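Local coordinates for THUMP domain-containing protein (Pyrococcus horikoshii, PDB 1VBK), which probably binds RNA and ATP, as do the ThiI proteins of thiamine biosynthesis and tRNA thiolation, although its own function is not established, at residues V4-G9 against N63-V68; K24-N29 against G49-K54; R181-L186 against K249-F254. All coordinates share one frame; numbering follows the deposited sequence.

Interaction 1 of 3, residues V4-G9 against N63-V68; sequences VIVRYG and NVLVRV
Leu65 presents one methyl, CD1, to two valines of strand 3-8: its CD1 lies 3.9 Å from CG2 of Val6 and, more loosely, 4.4 Å from CG1 of Val4. The Val6 and Leu65 side chains cross at about a right angle and meet through single methyls. In Val6 the branch used, CG2, stands beside the backbone N because CG1 is anti to that N (chi1 176°). Valine suits a buried strand position, being branched close to the chain, whereas the longer leucine reaches from helix 58-65 to the sheet.

This helix is the second of the beta-alpha-beta-beta-alpha-beta ferredoxin-like fold, and it covers the same sheet face as helix 19-36, whose Ile30 also meets Leu65. Around the valines the apolar layer is continued by Ile71 and Ile74 of strand 71-81, with Val53 and Ile51 on strand 50-54; backbone bonds to these two strands hold strand 3-8 between them. On the other sheet face, Ile5 CG2 lies 3.8 Å above the guanidinium plane of Arg7, offset toward its rim, and Arg7 pairs with Glu155. From Leu65 to Val68 the chain makes a type I turn, where Val68 N donates to Leu65 O at 3.0 Å.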
loop_
_atom_site.group_PDB
_atom_site.type_symbol
_atom_site.label_atom_id
_atom_site.label_comp_id
_atom_site.label_asym_id
_atom_site.label_seq_id
_atom_site.Cartn_x
_atom_site.Cartn_y
_atom_site.Cartn_z
ATOM N N VAL A 4 -4.879 -33.434 5.516
ATOM C CA VAL A 4 -5.053 -32.509 6.623
ATOM C C VAL A 4 -6.182 -31.582 6.182
ATOM O O VAL A 4 -6.123 -30.998 5.098
ATOM C CB VAL A 4 -3.798 -31.647 6.903
ATOM C CG1 VAL A 4 -4.121 -30.612 7.970
ATOM C CG2 VAL A 4 -2.642 -32.527 7.383
ATOM N N ILE A 5 -7.223 -31.485 7.003
ATOM C CA ILE A 5 -8.348 -30.604 6.713
ATOM C C ILE A 5 -8.046 -29.269 7.380
ATOM O O ILE A 5 -7.765 -29.213 8.579
ATOM C CB ILE A 5 -9.673 -31.140 7.309
ATOM C CG1 ILE A 5 -9.983 -32.534 6.753
ATOM C CG2 ILE A 5 -10.817 -30.175 6.984
ATOM C CD1 ILE A 5 -11.150 -33.213 7.454
ATOM N N VAL A 6 -8.086 -28.196 6.601
ATOM C CA VAL A 6 -7.830 -26.866 7.128
ATOM C C VAL A 6 -9.132 -26.077 7.035
ATOM O O VAL A 6 -9.683 -25.910 5.947
ATOM C CB VAL A 6 -6.733 -26.157 6.321
ATOM C CG1 VAL A 6 -6.544 -24.719 6.831
ATOM C CG2 VAL A 6 -5.430 -26.942 6.443
ATOM N N ARG A 7 -9.626 -25.617 8.181
ATOM C CA ARG A 7 -10.878 -24.861 8.226
ATOM C C ARG A 7 -10.599 -23.397 8.513
ATOM O O ARG A 7 -9.704 -23.068 9.289
ATOM C CB ARG A 7 -11.810 -25.438 9.298
ATOM C CG ARG A 7 -11.971 -26.949 9.196
ATOM C CD ARG A 7 -13.016 -27.501 10.168
ATOM N NE ARG A 7 -13.048 -28.956 10.096
ATOM C CZ ARG A 7 -12.189 -29.753 10.727
ATOM N NH1 ARG A 7 -11.234 -29.236 11.493
ATOM N NH2 ARG A 7 -12.263 -31.067 10.563
ATOM N N TYR A 8 -11.383 -22.521 7.894
ATOM C CA TYR A 8 -11.198 -21.085 8.060
ATOM C C TYR A 8 -12.511 -20.334 7.919
ATOM O O TYR A 8 -13.549 -20.918 7.598
ATOM C CB TYR A 8 -10.199 -20.581 7.016
ATOM C CG TYR A 8 -10.528 -21.053 5.619
ATOM C CD1 TYR A 8 -11.428 -20.348 4.816
ATOM C CD2 TYR A 8 -9.978 -22.235 5.116
ATOM C CE1 TYR A 8 -11.772 -20.807 3.545
ATOM C CE2 TYR A 8 -10.320 -22.709 3.850
ATOM C CZ TYR A 8 -11.217 -21.990 3.072
ATOM O OH TYR A 8 -11.574 -22.462 1.829
ATOM N N GLY A 9 -12.454 -19.029 8.147
ATOM C CA GLY A 9 -13.647 -18.214 8.042
ATOM C C GLY A 9 -14.479 -18.341 9.299
ATOM O O GLY A 9 -14.656 -19.442 9.824
ATOM N N ASN A 63 0.935 -29.875 12.719
ATOM C CA ASN A 63 1.670 -29.168 13.760
ATOM C C ASN A 63 2.330 -27.887 13.261
ATOM O O ASN A 63 2.515 -26.949 14.030
ATOM C CB ASN A 63 2.711 -30.092 14.395
ATOM C CG ASN A 63 2.089 -31.091 15.355
ATOM O OD1 ASN A 63 2.763 -31.993 15.854
ATOM N ND2 ASN A 63 0.796 -30.927 15.627
ATOM N N VAL A 64 2.689 -27.851 11.982
ATOM C CA VAL A 64 3.295 -26.656 11.397
ATOM C C VAL A 64 2.190 -25.639 11.107
ATOM O O VAL A 64 2.311 -24.461 11.433
ATOM C CB VAL A 64 4.002 -26.974 10.056
ATOM C CG1 VAL A 64 4.338 -25.684 9.319
ATOM C CG2 VAL A 64 5.270 -27.789 10.310
ATOM N N LEU A 65 1.107 -26.115 10.499
ATOM C CA LEU A 65 -0.005 -25.252 10.128
ATOM C C LEU A 65 -0.670 -24.525 11.292
ATOM O O LEU A 65 -1.384 -23.543 11.086
ATOM C CB LEU A 65 -1.038 -26.050 9.322
ATOM C CG LEU A 65 -0.452 -26.582 8.006
ATOM C CD1 LEU A 65 -1.557 -27.153 7.134
ATOM C CD2 LEU A 65 0.268 -25.454 7.264
ATOM N N VAL A 66 -0.446 -25.002 12.510
ATOM C CA VAL A 66 -1.007 -24.331 13.678
ATOM C C VAL A 66 -0.477 -22.896 13.726
ATOM O O VAL A 66 -1.134 -21.999 14.255
ATOM C CB VAL A 66 -0.596 -25.043 15.001
ATOM C CG1 VAL A 66 -1.026 -24.208 16.199
ATOM C CG2 VAL A 66 -1.238 -26.415 15.077
ATOM N N ARG A 67 0.708 -22.678 13.162
ATOM C CA ARG A 67 1.318 -21.347 13.181
ATOM C C ARG A 67 0.961 -20.443 12.005
ATOM O O ARG A 67 1.543 -19.363 11.847
ATOM C CB ARG A 67 2.842 -21.470 13.280
ATOM C CG ARG A 67 3.322 -22.166 14.557
ATOM C CD ARG A 67 4.819 -21.969 14.761
ATOM N NE ARG A 67 5.605 -22.466 13.633
ATOM C CZ ARG A 67 5.887 -23.748 13.418
ATOM N NH1 ARG A 67 6.605 -24.100 12.360
ATOM N NH2 ARG A 67 5.468 -24.675 14.266
ATOM N N VAL A 68 0.003 -20.873 11.191
ATOM C CA VAL A 68 -0.433 -20.100 10.030
ATOM C C VAL A 68 -1.719 -19.331 10.339
ATOM O O VAL A 68 -2.783 -19.927 10.526
ATOM C CB VAL A 68 -0.665 -21.029 8.819
ATOM C CG1 VAL A 68 -1.206 -20.237 7.626
ATOM C CG2 VAL A 68 0.648 -21.714 8.449
#

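Interaction 2 of 3, residues K24-N29 against G49-K54; sequences KILMNN and GRIIVK
Leu26 and Met27 meet Ile51 with no flat group between them; the flat groups on the helix side are the amides of Asn28 and Asn29, away from that contact on helix 19-36. Asn28 ND2 donates to Asn29 OD1 at 3.1 Å, with the acceptor near the plane of the Asn28 amide and the donor tilted 25° from the Asn29 carbonyl plane. Asn29 ND2 goes on to Ile176 O, which suits a buried asparagine. On the strand, the guanidinium of Arg50 pairs with Glu155.

Between the two segments the contacts are wholly apolar. The tip of Ile51, CD1, pushes in beside two consecutive helix residues, 3.7 Å from Leu26 CD2 and 3.6 Å from Met27 CG. Leu26 extends its CG anti to the backbone N (chi1 177°), and Met27 offers its methylene before the chain bends at chi3. Both cross Ile51 obliquely. Tyr8, Val6 and Ile30 surround Ile51 further, while Met27 leans on Ile44 and Ser46 of strand 43-47. This is the first helix of the ferredoxin-like domain seated on an inner strand of its sheet. With no hydrogen bond across the two segments, the hold rests on the burial of hydrocarbon, and an apolar tip, the CD1 methyl of isoleucine, suits this place.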
loop_
_atom_site.group_PDB
_atom_site.type_symbol
_atom_site.label_atom_id
_atom_site.label_comp_id
_atom_site.label_asym_id
_atom_site.label_seq_id
_atom_site.Cartn_x
_atom_site.Cartn_y
_atom_site.Cartn_z
ATOM N N LYS A 24 -6.694 -18.162 -1.832
ATOM C CA LYS A 24 -5.440 -18.270 -2.576
ATOM C C LYS A 24 -4.247 -17.827 -1.740
ATOM O O LYS A 24 -3.185 -18.451 -1.780
ATOM C CB LYS A 24 -5.508 -17.437 -3.855
ATOM C CG LYS A 24 -6.426 -18.041 -4.900
ATOM C CD LYS A 24 -6.486 -17.198 -6.153
ATOM C CE LYS A 24 -7.350 -17.878 -7.200
ATOM N NZ LYS A 24 -7.447 -17.051 -8.425
ATOM N N ILE A 25 -4.427 -16.752 -0.983
ATOM C CA ILE A 25 -3.362 -16.222 -0.135
ATOM C C ILE A 25 -3.074 -17.198 1.010
ATOM O O ILE A 25 -1.916 -17.433 1.369
ATOM C CB ILE A 25 -3.759 -14.830 0.415
ATOM C CG1 ILE A 25 -3.866 -13.829 -0.741
ATOM C CG2 ILE A 25 -2.737 -14.353 1.426
ATOM C CD1 ILE A 25 -4.397 -12.452 -0.334
ATOM N N LEU A 26 -4.127 -17.784 1.571
ATOM C CA LEU A 26 -3.949 -18.750 2.655
ATOM C C LEU A 26 -3.229 -20.007 2.152
ATOM O O LEU A 26 -2.349 -20.536 2.833
ATOM C CB LEU A 26 -5.300 -19.122 3.271
ATOM C CG LEU A 26 -5.306 -20.180 4.385
ATOM C CD1 LEU A 26 -4.304 -19.819 5.475
ATOM C CD2 LEU A 26 -6.716 -20.282 4.965
ATOM N N MET A 27 -3.586 -20.487 0.962
ATOM C CA MET A 27 -2.918 -21.672 0.424
ATOM C C MET A 27 -1.454 -21.360 0.149
ATOM O O MET A 27 -0.593 -22.227 0.292
ATOM C CB MET A 27 -3.591 -22.156 -0.867
ATOM C CG MET A 27 -4.950 -22.787 -0.641
ATOM S SD MET A 27 -5.566 -23.637 -2.093
ATOM C CE MET A 27 -6.275 -22.239 -2.999
ATOM N N ASN A 28 -1.183 -20.122 -0.256
ATOM C CA ASN A 28 0.186 -19.688 -0.534
ATOM C C ASN A 28 1.015 -19.779 0.742
ATOM O O ASN A 28 2.125 -20.304 0.741
ATOM C CB ASN A 28 0.201 -18.241 -1.030
ATOM C CG ASN A 28 1.610 -17.692 -1.171
ATOM O OD1 ASN A 28 2.311 -17.996 -2.133
ATOM N ND2 ASN A 28 2.035 -16.898 -0.198
ATOM N N ASN A 29 0.463 -19.261 1.834
ATOM C CA ASN A 29 1.147 -19.276 3.116
ATOM C C ASN A 29 1.325 -20.697 3.651
ATOM O O ASN A 29 2.330 -21.008 4.288
ATOM C CB ASN A 29 0.381 -18.404 4.116
ATOM C CG ASN A 29 0.247 -16.962 3.640
ATOM O OD1 ASN A 29 0.964 -16.534 2.728
ATOM N ND2 ASN A 29 -0.659 -16.205 4.258
ATOM N N GLY A 49 -15.271 -24.253 0.699
ATOM C CA GLY A 49 -14.976 -23.631 1.980
ATOM C C GLY A 49 -13.943 -24.306 2.855
ATOM O O GLY A 49 -13.730 -23.892 3.992
ATOM N N ARG A 50 -13.300 -25.339 2.325
ATOM C CA ARG A 50 -12.274 -26.074 3.053
ATOM C C ARG A 50 -11.001 -26.148 2.224
ATOM O O ARG A 50 -11.042 -26.090 0.998
ATOM C CB ARG A 50 -12.734 -27.515 3.317
ATOM C CG ARG A 50 -13.817 -27.687 4.361
ATOM C CD ARG A 50 -13.223 -27.603 5.752
ATOM N NE ARG A 50 -14.118 -28.145 6.771
ATOM C CZ ARG A 50 -15.176 -27.511 7.263
ATOM N NH1 ARG A 50 -15.489 -26.297 6.835
ATOM N NH2 ARG A 50 -15.917 -28.093 8.199
ATOM N N ILE A 51 -9.870 -26.272 2.903
ATOM C CA ILE A 51 -8.602 -26.445 2.219
ATOM C C ILE A 51 -8.153 -27.844 2.615
ATOM O O ILE A 51 -8.214 -28.229 3.790
ATOM C CB ILE A 51 -7.554 -25.405 2.649
ATOM C CG1 ILE A 51 -7.818 -24.090 1.915
ATOM C CG2 ILE A 51 -6.141 -25.911 2.323
ATOM C CD1 ILE A 51 -6.948 -22.929 2.384
ATOM N N ILE A 52 -7.742 -28.620 1.625
ATOM C CA ILE A 52 -7.288 -29.971 1.866
ATOM C C ILE A 52 -5.830 -30.059 1.458
ATOM O O ILE A 52 -5.458 -29.629 0.361
ATOM C CB ILE A 52 -8.091 -31.004 1.026
ATOM C CG1 ILE A 52 -9.574 -30.985 1.422
ATOM C CG2 ILE A 52 -7.495 -32.406 1.211
ATOM C CD1 ILE A 52 -9.864 -31.452 2.848
ATOM N N VAL A 53 -5.008 -30.597 2.352
ATOM C CA VAL A 53 -3.596 -30.794 2.071
ATOM C C VAL A 53 -3.401 -32.302 1.965
ATOM O O VAL A 53 -3.517 -33.004 2.963
ATOM C CB VAL A 53 -2.694 -30.276 3.219
ATOM C CG1 VAL A 53 -1.232 -30.553 2.895
ATOM C CG2 VAL A 53 -2.914 -28.797 3.429
ATOM N N LYS A 54 -3.149 -32.811 0.763
ATOM C CA LYS A 54 -2.915 -34.244 0.611
ATOM C C LYS A 54 -1.454 -34.484 0.967
ATOM O O LYS A 54 -0.559 -33.943 0.312
ATOM C CB LYS A 54 -3.177 -34.707 -0.828
ATOM C CG LYS A 54 -4.642 -34.896 -1.190
ATOM C CD LYS A 54 -4.761 -35.389 -2.631
ATOM C CE LYS A 54 -6.199 -35.655 -3.030
ATOM N NZ LYS A 54 -6.310 -35.964 -4.487
#

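Interaction 3 of 3, residues R181-L186 against K249-F254; sequences RMIGIL and KLIRDF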
loop_
_atom_site.group_PDB
_atom_site.type_symbol
_atom_site.label_atom_id
_atom_site.label_comp_id
_atom_site.label_asym_id
_atom_site.label_seq_id
_atom_site.Cartn_x
_atom_site.Cartn_y
_atom_site.Cartn_z
ATOM N N ARG A 181 0.570 -4.394 3.687
ATOM C CA ARG A 181 1.940 -4.482 4.172
ATOM C C ARG A 181 2.351 -3.268 5.002
ATOM O O ARG A 181 2.067 -2.127 4.640
ATOM C CB ARG A 181 2.888 -4.638 2.980
ATOM C CG ARG A 181 4.346 -4.334 3.276
ATOM C CD ARG A 181 5.155 -4.348 1.995
ATOM N NE ARG A 181 5.275 -5.699 1.459
ATOM C CZ ARG A 181 5.661 -5.987 0.222
ATOM N NH1 ARG A 181 5.962 -5.015 -0.629
ATOM N NH2 ARG A 181 5.770 -7.253 -0.156
ATOM N N MET A 182 3.032 -3.528 6.113
ATOM C CA MET A 182 3.499 -2.468 7.002
ATOM C C MET A 182 4.903 -2.801 7.477
ATOM O O MET A 182 5.354 -3.936 7.344
ATOM C CB MET A 182 2.603 -2.369 8.241
ATOM C CG MET A 182 1.133 -2.142 7.969
ATOM S SD MET A 182 0.278 -1.889 9.527
ATOM C CE MET A 182 -1.368 -1.499 8.959
ATOM N N ILE A 183 5.607 -1.808 8.011
ATOM C CA ILE A 183 6.928 -2.073 8.559
ATOM C C ILE A 183 6.687 -2.120 10.056
ATOM O O ILE A 183 5.777 -1.460 10.564
ATOM C CB ILE A 183 7.964 -0.951 8.259
ATOM C CG1 ILE A 183 7.484 0.379 8.841
ATOM C CG2 ILE A 183 8.216 -0.859 6.761
ATOM C CD1 ILE A 183 8.525 1.495 8.765
ATOM N N GLY A 184 7.478 -2.919 10.759
ATOM C CA GLY A 184 7.323 -3.014 12.195
ATOM C C GLY A 184 8.642 -2.628 12.822
ATOM O O GLY A 184 9.668 -3.238 12.523
ATOM N N ILE A 185 8.630 -1.606 13.669
ATOM C CA ILE A 185 9.860 -1.175 14.317
ATOM C C ILE A 185 10.114 -2.138 15.466
ATOM O O ILE A 185 9.416 -2.108 16.482
ATOM C CB ILE A 185 9.749 0.270 14.851
ATOM C CG1 ILE A 185 9.323 1.217 13.724
ATOM C CG2 ILE A 185 11.094 0.717 15.416
ATOM C CD1 ILE A 185 10.250 1.213 12.521
ATOM N N LEU A 186 11.121 -2.988 15.291
ATOM C CA LEU A 186 11.472 -4.009 16.274
ATOM C C LEU A 186 12.706 -3.651 17.101
ATOM O O LEU A 186 13.783 -3.412 16.551
ATOM C CB LEU A 186 11.700 -5.335 15.541
ATOM C CG LEU A 186 12.035 -6.609 16.318
ATOM C CD1 LEU A 186 10.886 -6.984 17.236
ATOM C CD2 LEU A 186 12.308 -7.733 15.330
ATOM N N LYS A 249 12.852 5.508 2.870
ATOM C CA LYS A 249 13.144 4.894 1.579
ATOM C C LYS A 249 12.473 3.526 1.485
ATOM O O LYS A 249 11.914 3.174 0.449
ATOM C CB LYS A 249 14.656 4.738 1.382
ATOM C CG LYS A 249 15.049 4.089 0.058
ATOM C CD LYS A 249 16.567 4.047 -0.105
ATOM C CE LYS A 249 16.978 3.291 -1.360
ATOM N NZ LYS A 249 16.392 3.894 -2.589
ATOM N N LEU A 250 12.531 2.764 2.574
ATOM C CA LEU A 250 11.932 1.431 2.628
ATOM C C LEU A 250 10.418 1.532 2.444
ATOM O O LEU A 250 9.808 0.756 1.701
ATOM C CB LEU A 250 12.242 0.781 3.979
ATOM C CG LEU A 250 12.038 -0.727 4.151
ATOM C CD1 LEU A 250 13.037 -1.491 3.272
ATOM C CD2 LEU A 250 12.242 -1.094 5.614
ATOM N N ILE A 251 9.810 2.487 3.139
ATOM C CA ILE A 251 8.375 2.687 3.035
ATOM C C ILE A 251 7.985 2.977 1.587
ATOM O O ILE A 251 7.039 2.385 1.058
ATOM C CB ILE A 251 7.921 3.846 3.942
ATOM C CG1 ILE A 251 8.058 3.425 5.411
ATOM C CG2 ILE A 251 6.492 4.234 3.610
ATOM C CD1 ILE A 251 7.823 4.547 6.415
ATOM N N ARG A 252 8.725 3.882 0.947
ATOM C CA ARG A 252 8.458 4.241 -0.444
ATOM C C ARG A 252 8.710 3.076 -1.407
ATOM O O ARG A 252 7.833 2.713 -2.195
ATOM C CB ARG A 252 9.317 5.444 -0.859
ATOM C CG ARG A 252 9.323 5.716 -2.367
ATOM C CD ARG A 252 10.367 6.763 -2.761
ATOM N NE ARG A 252 9.947 8.134 -2.469
ATOM C CZ ARG A 252 9.050 8.816 -3.181
ATOM N NH1 ARG A 252 8.470 8.260 -4.240
ATOM N NH2 ARG A 252 8.734 10.056 -2.834
ATOM N N ASP A 253 9.898 2.483 -1.336
ATOM C CA ASP A 253 10.243 1.379 -2.231
ATOM C C ASP A 253 9.329 0.157 -2.174
ATOM O O ASP A 253 9.036 -0.451 -3.204
ATOM C CB ASP A 253 11.686 0.926 -1.987
ATOM C CG ASP A 253 12.703 1.965 -2.408
ATOM O OD1 ASP A 253 12.328 2.924 -3.116
ATOM O OD2 ASP A 253 13.886 1.816 -2.037
ATOM N N PHE A 254 8.869 -0.208 -0.984
ATOM C CA PHE A 254 8.018 -1.385 -0.851
ATOM C C PHE A 254 6.512 -1.137 -0.793
ATOM O O PHE A 254 5.733 -2.075 -0.644
ATOM C CB PHE A 254 8.472 -2.193 0.366
ATOM C CG PHE A 254 9.789 -2.885 0.158
ATOM C CD1 PHE A 254 9.841 -4.143 -0.435
ATOM C CD2 PHE A 254 10.982 -2.254 0.493
ATOM C CE1 PHE A 254 11.063 -4.764 -0.693
ATOM C CE2 PHE A 254 12.210 -2.863 0.239
ATOM C CZ PHE A 254 12.251 -4.120 -0.355
#
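Strand 181-185 is the central strand of the parallel sheet in the ThiI-type domain of the HUP clan, and residues 249-254 of helix 244-254 run nearly antiparallel to it, at 161°, with a closest axis approach of 9.5 Å. Ile183 makes the apolar part of the contact. Its CD1 reaches CG1 of Ile251 at 3.9 Å, the two side chains crossing at about a right angle, while its CG2 lies 4.2 Å from CD2 of Leu250. CG1 of Ile183 sits between the backbone N and the carbonyl carbon (chi1 59°), which turns CD1 toward Ile251.

Arg181 supplies the polar part. The side chain bends at chi3, and its NH1 donates to Phe254 O at 2.9 Å (N-H...O angle 154°), in the carbonyl plane on a lone pair, with the acceptor in the guanidinium plane. The same NH1 comes up at the edge of the Phe254 ring. Arginine suits this buried place because its several N-H groups can serve different partners: NE pairs with Glu204, and NH1 also bonds Asp253 O of the second subunit. A leucine in its place would probably leave Glu204 without its ionic mate and the carbonyls of Phe254 and of Asp253 of the second subunit without this donor. A helix running antiparallel along parallel strands, linking strand 239-241 to strand 258-260, is typical of the Rossmann-like alpha/beta layering of HUP domains.

Interactions 1 and 2 belong to one ferredoxin-like domain and touch: their centres are 9 Å apart, and Val6 N and Ile51 O, 2.8 Å from each other, probably form one of the hydrogen bonds joining strands 3-8 and 50-54. Each seats one of the domain's two helices on that sheet. Interaction 3 lies in the separate ThiI-type domain, its centre about 28 Å from both others; its nearest atoms are about 10 Å from those of interaction 2 and about 16 Å from those of interaction 1. In the dimer the two kinds of domain also meet: Asn28 of segment 24-29 packs on Arg252 of the second subunit, a residue from that subunit's copy of segment 249-254.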